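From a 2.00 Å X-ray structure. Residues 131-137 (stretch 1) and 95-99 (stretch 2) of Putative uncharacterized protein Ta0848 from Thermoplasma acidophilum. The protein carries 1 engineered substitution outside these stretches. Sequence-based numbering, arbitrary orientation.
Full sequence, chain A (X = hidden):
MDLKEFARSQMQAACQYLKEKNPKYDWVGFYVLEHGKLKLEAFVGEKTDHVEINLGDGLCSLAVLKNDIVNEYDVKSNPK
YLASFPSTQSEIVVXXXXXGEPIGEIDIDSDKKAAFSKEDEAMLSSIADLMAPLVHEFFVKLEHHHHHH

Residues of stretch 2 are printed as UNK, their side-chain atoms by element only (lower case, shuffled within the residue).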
# COMPACT_ATOMS: atom_id res chain seq x y z
N MET A 131 4.87 -0.08 3.28
CA MET A 131 3.61 -0.76 3.54
C MET A 131 3.10 -0.56 4.96
O MET A 131 1.93 -0.86 5.24
CB MET A 131 3.73 -2.28 3.30
CG MET A 131 3.99 -2.62 1.82
SD MET A 131 2.60 -2.07 0.77
CE MET A 131 1.28 -3.14 1.35
N ALA A 132 3.91 0.02 5.83
CA ALA A 132 3.51 0.06 7.24
C ALA A 132 2.17 0.72 7.57
O ALA A 132 1.42 0.19 8.37
CB ALA A 132 4.59 0.64 8.08
N PRO A 133 1.84 1.85 6.95
CA PRO A 133 0.54 2.42 7.34
C PRO A 133 -0.59 1.50 7.00
O PRO A 133 -1.59 1.43 7.69
CB PRO A 133 0.46 3.71 6.48
CG PRO A 133 1.90 4.15 6.42
CD PRO A 133 2.69 2.86 6.28
N LEU A 134 -0.43 0.79 5.89
CA LEU A 134 -1.45 -0.08 5.49
C LEU A 134 -1.57 -1.26 6.43
O LEU A 134 -2.65 -1.65 6.78
CB LEU A 134 -1.24 -0.57 4.07
CG LEU A 134 -1.40 0.50 3.00
CD1 LEU A 134 -0.63 0.09 1.75
CD2 LEU A 134 -2.87 0.66 2.71
N VAL A 135 -0.46 -1.86 6.79
CA VAL A 135 -0.46 -3.02 7.72
C VAL A 135 -1.00 -2.56 9.08
O VAL A 135 -1.67 -3.28 9.77
CB VAL A 135 0.97 -3.51 7.98
CG1 VAL A 135 1.01 -4.48 9.16
CG2 VAL A 135 1.50 -4.18 6.76
N HIS A 136 -0.74 -1.32 9.42
CA HIS A 136 -1.19 -0.76 10.68
C HIS A 136 -2.70 -0.74 10.83
O HIS A 136 -3.23 -0.82 11.91
CB HIS A 136 -0.66 0.66 10.83
CG HIS A 136 -1.07 1.32 12.12
ND1 HIS A 136 -2.05 2.28 12.17
CD2 HIS A 136 -0.65 1.13 13.40
CE1 HIS A 136 -2.21 2.69 13.42
NE2 HIS A 136 -1.37 2.01 14.18
N GLU A 137 -3.42 -0.66 9.74
CA GLU A 137 -4.87 -0.76 9.82
C GLU A 137 -5.33 -2.03 10.47
O GLU A 137 -6.47 -2.09 10.94
CB GLU A 137 -5.49 -0.65 8.42
CG GLU A 137 -5.36 0.73 7.80
CD GLU A 137 -6.10 1.76 8.63
OE1 GLU A 137 -7.31 1.54 8.88
OE2 GLU A 137 -5.49 2.77 9.01
N UNK A 95 10.55 -7.30 9.97
CA UNK A 95 9.57 -6.55 10.79
C UNK A 95 8.96 -5.38 10.07
O UNK A 95 9.66 -4.71 9.31
c UNK A 95 10.39 -6.06 11.96
c UNK A 95 11.89 -7.19 10.52
c UNK A 95 11.78 -6.10 11.48
N UNK A 96 7.68 -5.14 10.31
CA UNK A 96 6.97 -3.93 9.82
C UNK A 96 6.86 -2.99 10.98
O UNK A 96 6.30 -3.35 11.97
c UNK A 96 5.58 -4.24 9.24
c UNK A 96 5.76 -5.15 8.03
c UNK A 96 4.81 -2.92 8.88
N UNK A 97 7.48 -1.83 10.90
CA UNK A 97 7.45 -0.88 11.98
C UNK A 97 6.56 0.37 11.82
O UNK A 97 6.46 1.01 10.74
c UNK A 97 9.81 -1.50 12.58
c UNK A 97 13.31 -2.14 12.20
c UNK A 97 11.22 -0.95 12.49
n UNK A 97 12.17 -1.98 12.81
n UNK A 97 13.68 -1.32 11.26
c UNK A 97 8.85 -0.39 12.25
n UNK A 97 14.13 -3.11 12.59
N UNK A 98 5.97 0.76 12.94
CA UNK A 98 5.07 1.92 12.99
C UNK A 98 5.41 2.70 14.24
O UNK A 98 5.30 2.21 15.34
o UNK A 98 -0.21 5.62 12.11
c UNK A 98 2.60 2.57 12.74
c UNK A 98 3.63 1.46 12.96
c UNK A 98 1.14 4.34 13.65
c UNK A 98 0.71 4.62 12.35
c UNK A 98 2.18 2.91 11.46
c UNK A 98 2.08 3.32 13.85
c UNK A 98 1.24 3.91 11.26
N UNK A 99 5.93 3.89 14.04
CA UNK A 99 6.48 4.69 15.13
C UNK A 99 7.60 3.97 15.83
O UNK A 99 7.58 3.88 17.02
o UNK A 99 2.63 5.48 16.66
c UNK A 99 3.11 6.31 15.92
c UNK A 99 4.49 6.15 15.37
c UNK A 99 5.34 5.11 16.08
n UNK A 99 2.47 7.38 15.55

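Position 95 opens the segment in a strand that begins earlier in the chain. It has three side-chain atoms, all carbon. They close a five-membered ring onto the backbone N, and the chain of carbons returns to its own main chain rather than ending free. Phi is -65°, as such a ring requires. The side chain is out of reach of stretch 1 and touches nothing there. The residue is Pro 95.

Position 96 has three side-chain carbons and no other element. One carbon is bonded to CA and carries the other two, so the side chain branches at CB. CA-to-CB points toward the helix. One of the two end carbons lies 3.6 Å from Ala 132 CA, 3.7 Å from Ala 132 CB and 4.0 Å from Val 135 CB. The branching at CB with two single-carbon arms identifies Val 96. The arm in these contacts is CG1, and chi1 is t.

Position 97 has seven side-chain atoms. Three carbons run out in a line to a nitrogen, and then comes a carbon carrying two more nitrogens. This is a guanidinium group. CA-to-CB points away from the helix, and the side chain makes no contact with stretch 1. The contact is made by the backbone instead: the O of position 97 is 3.3 Å from Ala 132 CB. The residue is Arg 97. Its NE and NH2 are hydrogen-bonded elsewhere in the structure.

Position 98 has eight side-chain atoms: one carbon, a ring of six carbons and one oxygen on the ring. CA-to-CB points toward the helix. The ring lies flat against the imidazole of His 136, and its nearest carbon is 3.5 Å from His 136 NE2. A phenol ring on a single carbon is Tyr 98, and that nearest carbon is CE1. At the edge of the ring, Tyr 98 CE2 is 4.3 Å from Pro 133 CA.

Position 99 has five side-chain atoms. Three carbons run in a line, and the third carries one oxygen and one nitrogen, which makes a terminal amide. The strand has ended here, and phi is positive at 59°. No atom touches stretch 1. Two carbons before the amide carbon make this Gln 99.

The contact works by packing and stacking, with no hydrogen bond across it. Helix and strand cross almost at right angles, at 85°, with axes 7.7 Å apart at closest approach. The backbones come closest at Ala 132, whose CA is 5.9 Å from Val 96 CA. Val 96 packs on Ala 132 and Val 135, three residues apart and so on the same side of the helix. Tyr 98 and His 136 form a face-to-face stack, with centroids 3.6 Å apart and planes at 5°. Both side chains have chi1 in t. Together the two stretches bury 313 Å².

Stretch 2 (95-99) PVRYQ
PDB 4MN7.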